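Side-chain contacts in insect group II chitinase (Ostrinia furnacalis, PDB 5Y2A), which hydrolyses chitin as a family 18 glycoside hydrolase, the second catalytic domain of a group II enzyme probably serving chitin turnover in the insect: residues 26-29 / 30-33; 282-285 / 286-290; 322-325 / 326-329. All coordinates share one frame; numbering follows the deposited sequence.

Interaction 1. Residues 26-29 / 30-33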
loop_
_atom_site.group_PDB
_atom_site.type_symbol
_atom_site.label_atom_id
_atom_site.label_comp_id
_atom_site.label_asym_id
_atom_site.label_seq_id
_atom_site.Cartn_x
_atom_site.Cartn_y
_atom_site.Cartn_z
ATOM N N ASP A 26 0.865 -13.381 22.457
ATOM C CA ASP A 26 -0.496 -12.878 22.579
ATOM C C ASP A 26 -1.546 -13.899 22.162
ATOM O O ASP A 26 -2.732 -13.697 22.450
ATOM C CB ASP A 26 -0.668 -11.596 21.746
ATOM C CG ASP A 26 0.146 -10.435 22.294
ATOM O OD1 ASP A 26 -0.157 -9.965 23.410
ATOM O OD2 ASP A 26 1.100 -10.004 21.614
ATOM N N ILE A 27 -1.155 -14.984 21.493
ATOM C CA ILE A 27 -2.133 -15.993 21.098
ATOM C C ILE A 27 -2.706 -16.653 22.343
ATOM O O ILE A 27 -1.967 -17.056 23.250
ATOM C CB ILE A 27 -1.502 -17.036 20.165
ATOM C CG1 ILE A 27 -0.984 -16.389 18.883
ATOM C CG2 ILE A 27 -2.525 -18.117 19.816
ATOM C CD1 ILE A 27 -0.086 -17.305 18.068
ATOM N N ASN A 28 -4.033 -16.742 22.406
ATOM C CA ASN A 28 -4.701 -17.546 23.418
ATOM C C ASN A 28 -5.091 -18.862 22.759
ATOM O O ASN A 28 -6.101 -18.911 22.034
ATOM C CB ASN A 28 -5.934 -16.822 23.971
ATOM C CG ASN A 28 -6.627 -17.595 25.088
ATOM O OD1 ASN A 28 -6.346 -18.768 25.326
ATOM N ND2 ASN A 28 -7.538 -16.928 25.780
ATOM N N PRO A 29 -4.337 -19.950 22.962
ATOM C CA PRO A 29 -4.621 -21.190 22.220
ATOM C C PRO A 29 -5.953 -21.818 22.574
ATOM O O PRO A 29 -6.481 -22.601 21.773
ATOM C CB PRO A 29 -3.446 -22.107 22.595
ATOM C CG PRO A 29 -2.994 -21.605 23.921
ATOM C CD PRO A 29 -3.209 -20.106 23.896
ATOM N N GLU A 30 -6.521 -21.494 23.737
ATOM C CA GLU A 30 -7.839 -22.004 24.089
ATOM C C GLU A 30 -8.919 -21.511 23.137
ATOM O O GLU A 30 -9.991 -22.117 23.068
ATOM C CB GLU A 30 -8.204 -21.566 25.509
ATOM C CG GLU A 30 -7.493 -22.315 26.616
ATOM C CD GLU A 30 -7.907 -21.822 27.992
ATOM O OE1 GLU A 30 -8.442 -20.696 28.085
ATOM O OE2 GLU A 30 -7.697 -22.559 28.979
ATOM N N LEU A 31 -8.662 -20.431 22.401
ATOM C CA LEU A 31 -9.657 -19.821 21.530
ATOM C C LEU A 31 -9.540 -20.270 20.077
ATOM O O LEU A 31 -10.234 -19.722 19.215
ATOM C CB LEU A 31 -9.545 -18.298 21.621
ATOM C CG LEU A 31 -9.919 -17.686 22.974
ATOM C CD1 LEU A 31 -9.711 -16.169 22.977
ATOM C CD2 LEU A 31 -11.360 -18.036 23.334
ATOM N N CYS A 32 -8.683 -21.247 19.785
ATOM C CA CYS A 32 -8.493 -21.742 18.428
ATOM C C CYS A 32 -8.445 -23.259 18.452
ATOM O O CYS A 32 -7.904 -23.847 19.389
ATOM C CB CYS A 32 -7.191 -21.214 17.806
ATOM S SG CYS A 32 -7.014 -19.419 17.847
ATOM N N THR A 33 -8.998 -23.890 17.418
ATOM C CA THR A 33 -8.706 -25.298 17.183
ATOM C C THR A 33 -7.553 -25.470 16.211
ATOM O O THR A 33 -6.803 -26.452 16.296
ATOM C CB THR A 33 -9.940 -26.029 16.641
ATOM O OG1 THR A 33 -10.292 -25.501 15.355
ATOM C CG2 THR A 33 -11.120 -25.862 17.591
HETATM O O HOH W 1 -9.411 -18.320 27.977
#
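Asn28 meets Glu30 and Leu31 through three groups. Its side-chain OD1 accepts from Glu30 N at 3.2 Å, a bent bond (N-H...O 137°) whose donor stands above the amide plane. Its backbone O takes the straighter bond from Leu31 N at 3.0 Å, and one residue on, Cys32 N donates to Pro29 O at 3.3 Å; these two i to i+3 bonds form the short 3-10 turn. ND2, the other side of the amide, lies 3.6 Å from Leu31 CD1 and donates to a water 3.2 Å away. That water in turn donates to Glu30 OE1 at 2.6 Å, linking amide and carboxylate, whose planes are 33° apart. With CG placed opposite the backbone N (chi1 -177°), the Asn28 amide folds over the start of the turn. With an alanine here, Glu30 N is likely to lose this acceptor, the water its amide donor and Leu31 CD1 its flank. Outside the turn, Leu31 packs on Leu363 and Thr364 of helix 361-371, and Cys32 is tied to Cys7 of strand 4-10 by a disulfide. One amide thus uses both ends, its oxygen taking the Glu30 N-H and its nitrogen reaching the carboxylate through water.

Interaction 2. Residues 282-285 / 286-290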
loop_
_atom_site.group_PDB
_atom_site.type_symbol
_atom_site.label_atom_id
_atom_site.label_comp_id
_atom_site.label_asym_id
_atom_site.label_seq_id
_atom_site.Cartn_x
_atom_site.Cartn_y
_atom_site.Cartn_z
ATOM N N LEU A 282 -9.551 -0.439 8.980
ATOM C CA LEU A 282 -9.497 -0.162 10.415
ATOM C C LEU A 282 -9.723 -1.464 11.167
ATOM O O LEU A 282 -10.649 -2.211 10.839
ATOM C CB LEU A 282 -10.556 0.870 10.845
ATOM C CG LEU A 282 -10.436 2.318 10.348
ATOM C CD1 LEU A 282 -11.691 3.117 10.706
ATOM C CD2 LEU A 282 -9.191 2.993 10.926
ATOM N N SER A 283 -8.881 -1.735 12.162
ATOM C CA SER A 283 -9.104 -2.892 13.018
ATOM C C SER A 283 -10.372 -2.694 13.837
ATOM O O SER A 283 -10.858 -1.572 14.015
ATOM C CB SER A 283 -7.917 -3.108 13.960
ATOM O OG SER A 283 -7.871 -2.086 14.950
ATOM N N PHE A 284 -10.907 -3.802 14.348
ATOM C CA PHE A 284 -12.077 -3.695 15.211
ATOM C C PHE A 284 -11.790 -2.800 16.411
ATOM O O PHE A 284 -12.642 -1.995 16.803
ATOM C CB PHE A 284 -12.544 -5.076 15.676
ATOM C CG PHE A 284 -13.800 -5.027 16.520
ATOM C CD1 PHE A 284 -14.982 -4.508 16.001
ATOM C CD2 PHE A 284 -13.789 -5.468 17.835
ATOM C CE1 PHE A 284 -16.133 -4.450 16.772
ATOM C CE2 PHE A 284 -14.943 -5.412 18.614
ATOM C CZ PHE A 284 -16.114 -4.901 18.080
ATOM N N TYR A 285 -10.590 -2.907 16.997
ATOM C CA TYR A 285 -10.301 -2.085 18.169
ATOM C C TYR A 285 -10.148 -0.611 17.802
ATOM O O TYR A 285 -10.508 0.261 18.602
ATOM C CB TYR A 285 -9.066 -2.609 18.920
ATOM C CG TYR A 285 -7.743 -2.622 18.176
ATOM C CD1 TYR A 285 -6.960 -1.472 18.083
ATOM C CD2 TYR A 285 -7.250 -3.795 17.618
ATOM C CE1 TYR A 285 -5.734 -1.487 17.417
ATOM C CE2 TYR A 285 -6.025 -3.822 16.954
ATOM C CZ TYR A 285 -5.273 -2.661 16.864
ATOM O OH TYR A 285 -4.055 -2.682 16.210
ATOM N N GLU A 286 -9.641 -0.306 16.602
ATOM C CA GLU A 286 -9.620 1.088 16.160
ATOM C C GLU A 286 -11.038 1.621 15.965
ATOM O O GLU A 286 -11.308 2.803 16.203
ATOM C CB GLU A 286 -8.808 1.217 14.866
ATOM C CG GLU A 286 -7.306 1.037 15.075
ATOM C CD GLU A 286 -6.518 0.943 13.772
ATOM O OE1 GLU A 286 -7.005 0.322 12.799
ATOM O OE2 GLU A 286 -5.391 1.480 13.729
ATOM N N ILE A 287 -11.954 0.765 15.526
ATOM C CA ILE A 287 -13.348 1.179 15.403
ATOM C C ILE A 287 -13.953 1.418 16.782
ATOM O O ILE A 287 -14.732 2.360 16.981
ATOM C CB ILE A 287 -14.132 0.126 14.602
ATOM C CG1 ILE A 287 -13.605 0.055 13.166
ATOM C CG2 ILE A 287 -15.626 0.421 14.620
ATOM C CD1 ILE A 287 -14.098 -1.155 12.422
ATOM N N CYS A 288 -13.609 0.571 17.754
ATOM C CA CYS A 288 -14.088 0.761 19.121
ATOM C C CYS A 288 -13.644 2.108 19.670
ATOM O O CYS A 288 -14.439 2.843 20.267
ATOM C CB CYS A 288 -13.578 -0.369 20.017
ATOM S SG CYS A 288 -14.517 -1.892 19.875
ATOM N N GLU A 289 -12.366 2.444 19.493
ATOM C CA GLU A 289 -11.881 3.737 19.962
ATOM C C GLU A 289 -12.676 4.877 19.338
ATOM O O GLU A 289 -13.014 5.854 20.014
ATOM C CB GLU A 289 -10.394 3.897 19.650
ATOM C CG GLU A 289 -9.840 5.239 20.115
ATOM C CD GLU A 289 -8.371 5.409 19.807
ATOM O OE1 GLU A 289 -7.730 4.419 19.396
ATOM O OE2 GLU A 289 -7.856 6.534 19.979
ATOM N N ARG A 290 -12.981 4.770 18.044
ATOM C CA ARG A 290 -13.731 5.830 17.377
ATOM C C ARG A 290 -15.138 5.963 17.951
ATOM O O ARG A 290 -15.618 7.078 18.185
ATOM C CB ARG A 290 -13.764 5.565 15.876
ATOM C CG ARG A 290 -12.422 5.867 15.235
ATOM C CD ARG A 290 -12.189 5.158 13.921
ATOM N NE ARG A 290 -11.016 5.746 13.271
ATOM C CZ ARG A 290 -9.766 5.595 13.706
ATOM N NH1 ARG A 290 -9.504 4.850 14.784
ATOM N NH2 ARG A 290 -8.773 6.191 13.057
#
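A capping box formed by Ser283 and Glu286 starts helix 284-292 directly after strand 281-283. Ser283, at the N-cap, accepts from Glu286 N through OG at 3.0 Å. In return Glu286 OE1 takes the backbone N-H of Ser283 at 2.9 Å (N-H...O 163°), on the anti side of the carboxylate and only 15° out of its plane; a weak bond from Ser283 OG reaches the same oxygen. The serine torsion (chi1 71°) sets OG between the backbone N and the carbonyl carbon, from where it also lies over the centre of the Tyr285 ring, 3.0 Å above its plane. Both carboxylate oxygens have further partners, OE1 in Thr276 OG1 and OE2 in Glu275 N, so the buried acid is gripped from the cap and from the preceding loop.

The box turns the chain from strand to helix: strand 281-283 pairs antiparallel with strand 241-254, Leu282 bonding to Gly249, while Ile287 N already donates to Ser283 O. This place in the chain is consistent with the alpha+beta insertion between the last two strands of the TIM barrel. On the first helical turn Cys288 SG stands over one face of the Phe284 ring, 4.0 Å from its centroid and displaced toward the rim, a sulfur-aromatic contact; the same sulfur forms the disulfide with Cys355.

Further along, Leu282 and Arg290 cross at about a right angle. Leu282 CD2 sits over the centre of one guanidinium face, 3.9 Å from CZ, and CD1 touches NE. Arg290 NH1 donates nearly in the guanidinium plane to Glu286 O at 3.1 Å, a carbonyl that Arg290 N reaches from its opposite face. Leu282 CB meets Ile287 CG1, and both side chains rest on Val317 of strand 315-318.

Interaction 3. Residues 322-325 / 326-329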
loop_
_atom_site.group_PDB
_atom_site.type_symbol
_atom_site.label_atom_id
_atom_site.label_comp_id
_atom_site.label_asym_id
_atom_site.label_seq_id
_atom_site.Cartn_x
_atom_site.Cartn_y
_atom_site.Cartn_z
ATOM N N ASP A 322 -19.889 -7.814 17.761
ATOM C CA ASP A 322 -20.173 -9.037 18.511
ATOM C C ASP A 322 -21.438 -9.725 18.027
ATOM O O ASP A 322 -21.471 -10.951 17.887
ATOM C CB ASP A 322 -20.301 -8.719 20.000
ATOM C CG ASP A 322 -19.119 -9.186 20.788
ATOM O OD1 ASP A 322 -18.339 -9.979 20.228
ATOM O OD2 ASP A 322 -18.970 -8.781 21.960
ATOM N N PHE A 323 -22.494 -8.951 17.759
ATOM C CA PHE A 323 -23.770 -9.553 17.390
ATOM C C PHE A 323 -23.693 -10.234 16.031
ATOM O O PHE A 323 -24.265 -11.311 15.843
ATOM C CB PHE A 323 -24.875 -8.497 17.403
ATOM C CG PHE A 323 -25.255 -8.053 18.779
ATOM C CD1 PHE A 323 -26.123 -8.810 19.550
ATOM C CD2 PHE A 323 -24.719 -6.895 19.319
ATOM C CE1 PHE A 323 -26.465 -8.409 20.828
ATOM C CE2 PHE A 323 -25.057 -6.488 20.596
ATOM C CZ PHE A 323 -25.936 -7.248 21.352
ATOM N N MET A 324 -23.005 -9.624 15.065
ATOM C CA MET A 324 -22.912 -10.280 13.767
ATOM C C MET A 324 -21.922 -11.436 13.793
ATOM O O MET A 324 -22.149 -12.450 13.118
ATOM C CB MET A 324 -22.544 -9.281 12.668
ATOM C CG MET A 324 -22.561 -9.910 11.269
ATOM S SD MET A 324 -24.125 -10.741 10.877
ATOM C CE MET A 324 -25.092 -9.372 10.224
ATOM N N ALA A 325 -20.835 -11.315 14.563
ATOM C CA ALA A 325 -19.943 -12.455 14.758
ATOM C C ALA A 325 -20.691 -13.627 15.381
ATOM O O ALA A 325 -20.526 -14.776 14.953
ATOM C CB ALA A 325 -18.746 -12.053 15.625
ATOM N N ARG A 326 -21.541 -13.353 16.375
ATOM C CA ARG A 326 -22.362 -14.412 16.957
ATOM C C ARG A 326 -23.290 -15.016 15.915
ATOM O O ARG A 326 -23.375 -16.243 15.777
ATOM C CB ARG A 326 -23.182 -13.866 18.127
ATOM C CG ARG A 326 -23.977 -14.942 18.872
ATOM C CD ARG A 326 -24.852 -14.333 19.966
ATOM N NE ARG A 326 -25.956 -13.558 19.403
ATOM C CZ ARG A 326 -26.810 -12.831 20.120
ATOM N NH1 ARG A 326 -26.694 -12.771 21.440
ATOM N NH2 ARG A 326 -27.785 -12.166 19.517
ATOM N N HIS A 327 -23.990 -14.165 15.158
ATOM C CA HIS A 327 -24.934 -14.683 14.174
ATOM C C HIS A 327 -24.242 -15.570 13.151
ATOM O O HIS A 327 -24.768 -16.623 12.775
ATOM C CB HIS A 327 -25.653 -13.546 13.451
ATOM C CG HIS A 327 -26.627 -14.032 12.424
ATOM N ND1 HIS A 327 -27.868 -14.528 12.757
ATOM C CD2 HIS A 327 -26.523 -14.154 11.079
ATOM C CE1 HIS A 327 -28.500 -14.906 11.660
ATOM N NE2 HIS A 327 -27.704 -14.694 10.628
ATOM N N LYS A 328 -23.070 -15.151 12.668
ATOM C CA LYS A 328 -22.400 -15.939 11.643
ATOM C C LYS A 328 -21.939 -17.281 12.190
ATOM O O LYS A 328 -21.987 -18.294 11.477
ATOM C CB LYS A 328 -21.246 -15.132 11.051
ATOM C CG LYS A 328 -21.757 -13.994 10.175
ATOM C CD LYS A 328 -20.633 -13.133 9.609
ATOM C CE LYS A 328 -21.204 -12.105 8.622
ATOM N NZ LYS A 328 -20.143 -11.222 8.048
ATOM N N ALA A 329 -21.533 -17.316 13.459
ATOM C CA ALA A 329 -21.198 -18.586 14.088
ATOM C C ALA A 329 -22.440 -19.449 14.269
ATOM O O ALA A 329 -22.385 -20.668 14.080
ATOM C CB ALA A 329 -20.507 -18.335 15.430
HETATM O O HOH W 2 -26.432 -12.573 16.852
#
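Four successive i to i+4 backbone bonds establish 322-329 as regular alpha-helix: the N-H groups of Arg326, His327, Lys328 and Ala329 donate to the carbonyls of Asp322, Phe323, Met324 and Ala325, all with N-H...O angles of 158° to 160°. On one side of this first part of helix 322-334, Phe323 and Arg326 run alongside each other. Arg326 NH2 comes to the edge of the phenyl ring, in its plane and 3.7 Å from CD1, while CD1 lies over a face of the guanidinium group. With the two planes 89° apart, this is an edge-to-face meeting in which the arginine offers its face, not a stack upon the ring. The bend at chi3 (70°) turns the guanidinium back along the helix, where NE donates to a water at 2.8 Å; that water donates to Phe323 O at 2.7 Å, giving this carbonyl a second donor besides His327 N.

On another side, Met324 and Lys328 pack across one turn. The methionine bends at chi2 and chi3, and its CG lies 3.7 Å from CE of the extended lysine, with SD at 3.9 Å from the same carbon. The lysine's ammonium group passes on to a salt bridge with Asp320 and a bond to Ala209 O. His327 NE2 bonds to Tyr212 OH.

Helix 361-371 flanks the segment, with Arg326 touching Thr365 and Val369, Ala329 touching Val369, and Asp322 bonded to Thr365; helix 322-334 itself runs from strand 315-318 toward strand 339-343 of the barrel.

The three contacts follow one another along the chain and do not touch. Interactions 2 and 3 are nearest, about 5 Å between closest atoms and 17 Å between centres; interaction 1 comes within about 10 Å of interaction 2 and 11 Å of interaction 3. Helix 361-371 is a common neighbour of interactions 1 and 3. Strand 315-318, which supports Leu282 and Ile287 of interaction 2, shortly precedes the helix of interaction 3. Interaction 3 lies near a bound sugar: the His327 side chain is about 7 Å from a NAG, and its partner Tyr212 lies beside the glycan along with Asn225 and Asn229. The sugar is probably N-linked to the protein, so this is not evidence of a substrate site.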